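Local coordinates for protein nucleocapsid (Equine arteritis virus, PDB 2I9F) that forms the arterivirus capsid through this dimeric capsid-forming domain and, as a whole nucleocapsid protein, probably also binds the viral RNA, at the interface of chains A and B. Residues are numbered along the deposited sequence; one frame, centred on the assembly and turned at random. Chains: chain A/B, Nucleocapsid.

Contact 1 and contact 3 lie about 9 Å apart, measured between the centres of their C-alpha atoms, and share A:Tyr49. Contact 2 lies about 19 Å from contact 1 and 17 Å from contact 3. Strand 47-53 enters all three, pairing antiparallel with its copy in contacts 2 and 3 and lending A:Tyr49 to contact 1. The A:Trp53–B:Leu47 bridge of contact 2 and the A:Leu47–B:Trp53 bridge of contact 3 are two-fold mates, as are the Leu13–Leu40 bonds of contacts 1 and 2. Both subunits thus build one sheet and its covering layer, consistent with the reported dimer-dimer arrangement of four copies.

Contact 1: the interface of chains A and B. Residues chain A 38-40, 49; chain B 12-14.
A:Leu40 meets B:Leu13 and B:Arg14 in a small apolar centre where strand 39-42 of one chain receives the 3-10 helix 13-16 of the other. Methyl CD2 of A:Leu40 lies 3.7 Å from CB of B:Leu13, the two side chains crossing at about a right angle, and it also reaches the aliphatic CG of B:Arg14. The leucine side chain is directed there with its CG anti to the backbone N (chi1 -180°). Farther out, ring carbon CE1 of A:Tyr49 lies over the flat side of the B:Arg14 guanidinium, 4.0 Å from CZ; the two planes are 84° apart, so they are not stacked.

The polar rim is organised by B:Asp12. Its CG sits between its own backbone N and carbonyl carbon (chi1 61°), which brings the carboxylate up to the strand. There OD2 accepts the amide N of A:Leu40 at 2.7 Å, from well above the carboxylate plane. B:Arg14 holds the same carboxylate flat and side-on: NE goes to OD1 and NH1 to OD2, both on syn lone pairs, forming a salt bridge within chain B. The backbone N of B:Arg14 also bonds OD1, so B:Asp12 caps the helix start while fastening it to the partner's strand. B:Leu13 N donates to A:Leu40 O at 3.3 Å. At the outer end, NH1 of B:Arg14 makes a weak hydrogen bond to the carbonyl O of A:Gly38 at 3.0 Å.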
# COMPACT_ATOMS: atom_id res chain seq x y z
N GLY A 38 3.84 0.16 2.27
CA GLY A 38 4.82 -0.49 1.40
C GLY A 38 5.72 -1.42 2.22
O GLY A 38 5.53 -1.67 3.46
N SER A 39 6.75 -1.92 1.57
CA SER A 39 7.62 -2.89 2.22
C SER A 39 9.06 -2.47 1.99
O SER A 39 9.44 -2.27 0.84
CB SER A 39 7.42 -4.27 1.60
OG SER A 39 8.25 -5.21 2.31
N LEU A 40 9.84 -2.35 3.09
CA LEU A 40 11.28 -2.01 3.01
C LEU A 40 12.08 -3.22 3.51
O LEU A 40 12.05 -3.58 4.66
CB LEU A 40 11.66 -0.69 3.71
CG LEU A 40 13.16 -0.38 3.60
CD1 LEU A 40 13.50 0.18 2.20
CD2 LEU A 40 13.63 0.55 4.69
N TYR A 49 12.63 -0.99 -1.69
CA TYR A 49 11.33 -0.46 -1.28
C TYR A 49 10.27 -0.70 -2.37
O TYR A 49 10.46 -0.41 -3.55
CB TYR A 49 11.42 1.04 -0.90
CG TYR A 49 10.06 1.60 -0.40
CD1 TYR A 49 9.52 1.18 0.81
CD2 TYR A 49 9.31 2.50 -1.19
CE1 TYR A 49 8.27 1.65 1.27
CE2 TYR A 49 8.05 2.97 -0.78
CZ TYR A 49 7.58 2.56 0.50
OH TYR A 49 6.39 3.02 0.94
N ASP B 12 9.26 -3.76 9.38
CA ASP B 12 10.32 -4.00 8.40
C ASP B 12 11.54 -3.18 8.78
O ASP B 12 11.68 -2.74 9.96
CB ASP B 12 9.85 -3.79 6.92
CG ASP B 12 9.38 -2.42 6.64
OD1 ASP B 12 9.65 -1.48 7.43
OD2 ASP B 12 8.76 -2.22 5.57
N LEU B 13 12.43 -2.92 7.82
CA LEU B 13 13.66 -2.24 8.15
C LEU B 13 13.43 -0.83 8.73
O LEU B 13 14.31 -0.32 9.43
CB LEU B 13 14.64 -2.24 6.98
CG LEU B 13 15.25 -3.63 6.67
CD1 LEU B 13 16.28 -3.51 5.60
CD2 LEU B 13 15.87 -4.37 7.88
N ARG B 14 12.27 -0.20 8.46
CA ARG B 14 12.01 1.09 9.10
C ARG B 14 11.91 1.00 10.64
O ARG B 14 12.17 1.97 11.32
CB ARG B 14 10.77 1.77 8.55
CG ARG B 14 10.88 2.14 7.06
CD ARG B 14 9.59 2.56 6.53
NE ARG B 14 8.91 1.38 6.03
CZ ARG B 14 7.83 1.37 5.26
NH1 ARG B 14 7.30 0.21 4.90
NH2 ARG B 14 7.24 2.50 4.92

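Contact 2: the interface of chains A and B. Residues chain A 13, 25, 53, 55, 63; chain B 40, 46-47.
B:Leu47 and A:Trp53 join their backbones as an antiparallel bridge between the two copies of strand 47-53. The amide N of B:Leu47 donates to O of A:Trp53 at 2.7 Å, and the amide N of A:Trp53 returns a bond to O of B:Leu47 at 3.0 Å. A separate backbone bond runs from N of A:Leu13 to O of B:Leu40 at 3.0 Å, tying the 3-10 helix 13-16 to strand 39-42 of the partner.

The apolar contacts centre on B:Leu47. With CG anti to the carbonyl carbon (chi1 -60°), its isobutyl group points into a pocket of chain A, and the methyls divide between two walls. CD1 meets CG of A:Pro55 at 3.7 Å and CD1 of A:Leu25 from helix 19-34, in both cases with the side chains at about a right angle. CD2 packs tightly on CD1 of A:Leu13, at 3.2 Å, and more loosely near the poorly ordered A:Val63. B:Leu40 adds to this, crossing A:Leu25 and the A:Trp53 indole at about a right angle: its CD2 touches CB of A:Leu13 at 3.8 Å and CD1 of A:Leu25, while its CD1 reaches CH2 of the indole, also at 3.8 Å. The indole is also met on a face: CB of B:Leu47 sits 4.1 Å above its plane, displaced toward the rim.

By setting the start of one strand into the partner's covering helices while pairing it with the partner's strand, the site locks sheet and helical layer of the dimer together.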
# COMPACT_ATOMS: atom_id res chain seq x y z
N LEU A 13 5.54 3.01 -16.65
CA LEU A 13 4.41 3.95 -16.65
C LEU A 13 4.77 5.43 -16.63
O LEU A 13 4.00 6.27 -17.05
CB LEU A 13 3.46 3.62 -15.48
CG LEU A 13 2.38 2.61 -15.84
CD1 LEU A 13 1.48 2.44 -14.66
CD2 LEU A 13 1.55 3.13 -17.00
N LEU A 25 3.09 11.73 -8.03
CA LEU A 25 3.41 10.35 -7.64
C LEU A 25 4.66 10.22 -6.77
O LEU A 25 4.70 9.40 -5.86
CB LEU A 25 3.48 9.47 -8.89
CG LEU A 25 2.24 9.33 -9.81
CD1 LEU A 25 2.57 8.18 -10.75
CD2 LEU A 25 1.05 8.94 -8.98
N TRP A 53 -0.47 1.42 -4.83
CA TRP A 53 -1.53 2.36 -4.53
C TRP A 53 -2.28 2.69 -5.78
O TRP A 53 -1.81 2.44 -6.85
CB TRP A 53 -0.99 3.63 -3.89
CG TRP A 53 -0.30 4.66 -4.79
CD1 TRP A 53 -0.80 5.92 -5.15
CD2 TRP A 53 0.97 4.54 -5.43
NE1 TRP A 53 0.10 6.55 -5.95
CE2 TRP A 53 1.22 5.77 -6.10
CE3 TRP A 53 1.98 3.55 -5.42
CZ2 TRP A 53 2.42 6.02 -6.81
CZ3 TRP A 53 3.17 3.79 -6.15
CH2 TRP A 53 3.38 5.00 -6.83
N PRO A 55 -3.60 5.88 -7.64
CA PRO A 55 -3.34 7.28 -7.59
C PRO A 55 -4.63 8.10 -7.60
O PRO A 55 -5.73 7.57 -7.85
CB PRO A 55 -2.46 7.52 -8.84
CG PRO A 55 -2.90 6.44 -9.80
CD PRO A 55 -3.28 5.27 -8.95
N VAL A 63 -3.87 6.33 -16.09
CA VAL A 63 -3.28 4.99 -15.93
C VAL A 63 -4.29 3.84 -15.94
O VAL A 63 -3.89 2.67 -15.98
CB VAL A 63 -2.34 4.87 -14.67
CG1 VAL A 63 -1.00 5.60 -14.92
CG2 VAL A 63 -3.02 5.37 -13.41
N LEU B 40 7.98 1.57 -12.15
CA LEU B 40 6.58 1.93 -11.87
C LEU B 40 5.72 1.17 -12.87
O LEU B 40 5.83 1.38 -14.11
CB LEU B 40 6.34 3.44 -12.04
CG LEU B 40 4.88 3.87 -11.76
CD1 LEU B 40 4.62 3.85 -10.28
CD2 LEU B 40 4.58 5.22 -12.25
N GLY B 46 -3.86 -1.07 -9.29
CA GLY B 46 -3.41 0.33 -9.41
C GLY B 46 -1.93 0.34 -9.79
O GLY B 46 -1.51 -0.40 -10.69
N LEU B 47 -1.11 1.13 -9.11
CA LEU B 47 0.32 1.27 -9.45
C LEU B 47 1.16 0.51 -8.42
O LEU B 47 0.73 0.29 -7.31
CB LEU B 47 0.75 2.75 -9.42
CG LEU B 47 0.04 3.70 -10.38
CD1 LEU B 47 0.51 5.14 -10.21
CD2 LEU B 47 0.22 3.26 -11.79

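Contact 3: the interface of chains A and B. Residues chain A 43, 47-49; chain B 50-53.
A:Thr48 and B:Ser52 face each other through their hydroxyls, OG1 to OG at 2.7 Å, in a hydrogen bond whose direction the structure alone does not show. Backbone bonds flank this pair. A:Leu47 exchanges two with B:Trp53, and A:Tyr49 exchanges two with B:Val51, N and O of each residue meeting O and N of the other at 2.9 Å in the latter pair.

Around the B:Trp53 indole, CB of A:Leu47 lies over one face, 4.0 Å above the plane and toward the rim, with its CD1 reaching CZ2. CB of A:Tyr49 instead comes in at the edge, in the ring plane, 3.8 Å from CZ3. The indole is brought across the strand pair by a chi1 of 76°, with CG between the backbone N and carbonyl carbon.

In the second shell, OG1 of A:Thr48 donates to OD2 of A:Asp43 at 2.6 Å, on the anti side of the carboxylate. If that bond is kept, OG1 would be more likely to accept from the serine, though A:Asp43 is poorly ordered.

Here the first residues of one strand 47-53 run antiparallel to the last residues of its copy, making one sheet across the dimer, while A:Asp43 belongs to the loop joining strands 39-42 and 47-53.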
# COMPACT_ATOMS: atom_id res chain seq x y z
N ASP A 43 17.92 -6.47 0.55
CA ASP A 43 17.78 -7.31 -0.63
C ASP A 43 19.01 -8.17 -0.83
O ASP A 43 19.31 -9.01 0.01
CB ASP A 43 17.35 -6.49 -1.86
CG ASP A 43 16.57 -7.36 -2.91
OD1 ASP A 43 17.05 -8.48 -3.26
OD2 ASP A 43 15.49 -6.92 -3.38
N LEU A 47 18.85 -2.22 -0.16
CA LEU A 47 17.49 -2.07 0.26
C LEU A 47 16.60 -2.24 -0.98
O LEU A 47 17.03 -1.95 -2.08
CB LEU A 47 17.29 -0.67 0.86
CG LEU A 47 17.91 -0.47 2.24
CD1 LEU A 47 17.70 1.00 2.67
CD2 LEU A 47 17.27 -1.40 3.29
N THR A 48 15.40 -2.77 -0.78
CA THR A 48 14.37 -2.60 -1.78
C THR A 48 13.16 -2.05 -1.09
O THR A 48 12.76 -2.55 -0.03
CB THR A 48 14.06 -3.92 -2.52
OG1 THR A 48 15.25 -4.32 -3.19
CG2 THR A 48 12.89 -3.79 -3.57
N TYR A 49 12.63 -0.99 -1.69
CA TYR A 49 11.33 -0.46 -1.28
C TYR A 49 10.27 -0.70 -2.37
O TYR A 49 10.46 -0.41 -3.55
CB TYR A 49 11.42 1.04 -0.90
CG TYR A 49 10.06 1.60 -0.40
CD1 TYR A 49 9.52 1.18 0.81
CD2 TYR A 49 9.31 2.50 -1.19
CE1 TYR A 49 8.27 1.65 1.27
CE2 TYR A 49 8.05 2.97 -0.78
CZ TYR A 49 7.58 2.56 0.50
OH TYR A 49 6.39 3.02 0.94
N THR B 50 8.70 0.13 -7.33
CA THR B 50 9.74 -0.65 -6.65
C THR B 50 11.09 -0.11 -7.04
O THR B 50 11.35 0.18 -8.21
CB THR B 50 9.67 -2.22 -6.88
OG1 THR B 50 10.73 -2.86 -6.13
CG2 THR B 50 9.85 -2.59 -8.31
N VAL B 51 11.95 0.05 -6.05
CA VAL B 51 13.31 0.53 -6.36
C VAL B 51 14.28 -0.11 -5.38
O VAL B 51 13.93 -0.33 -4.25
CB VAL B 51 13.42 2.09 -6.33
CG1 VAL B 51 13.04 2.67 -4.93
CG2 VAL B 51 14.84 2.60 -6.76
N SER B 52 15.50 -0.41 -5.83
CA SER B 52 16.52 -0.95 -4.94
C SER B 52 17.75 -0.04 -4.98
O SER B 52 18.03 0.60 -5.98
CB SER B 52 16.94 -2.39 -5.36
OG SER B 52 15.82 -3.25 -5.56
N TRP B 53 18.47 0.00 -3.88
CA TRP B 53 19.63 0.87 -3.75
C TRP B 53 20.39 0.52 -2.51
O TRP B 53 19.85 -0.12 -1.60
CB TRP B 53 19.22 2.35 -3.67
CG TRP B 53 18.63 2.93 -2.41
CD1 TRP B 53 19.21 3.89 -1.61
CD2 TRP B 53 17.32 2.71 -1.87
NE1 TRP B 53 18.35 4.24 -0.60
CE2 TRP B 53 17.19 3.52 -0.74
CE3 TRP B 53 16.24 1.86 -2.23
CZ2 TRP B 53 16.02 3.55 0.05
CZ3 TRP B 53 15.09 1.85 -1.42
CH2 TRP B 53 14.97 2.71 -0.31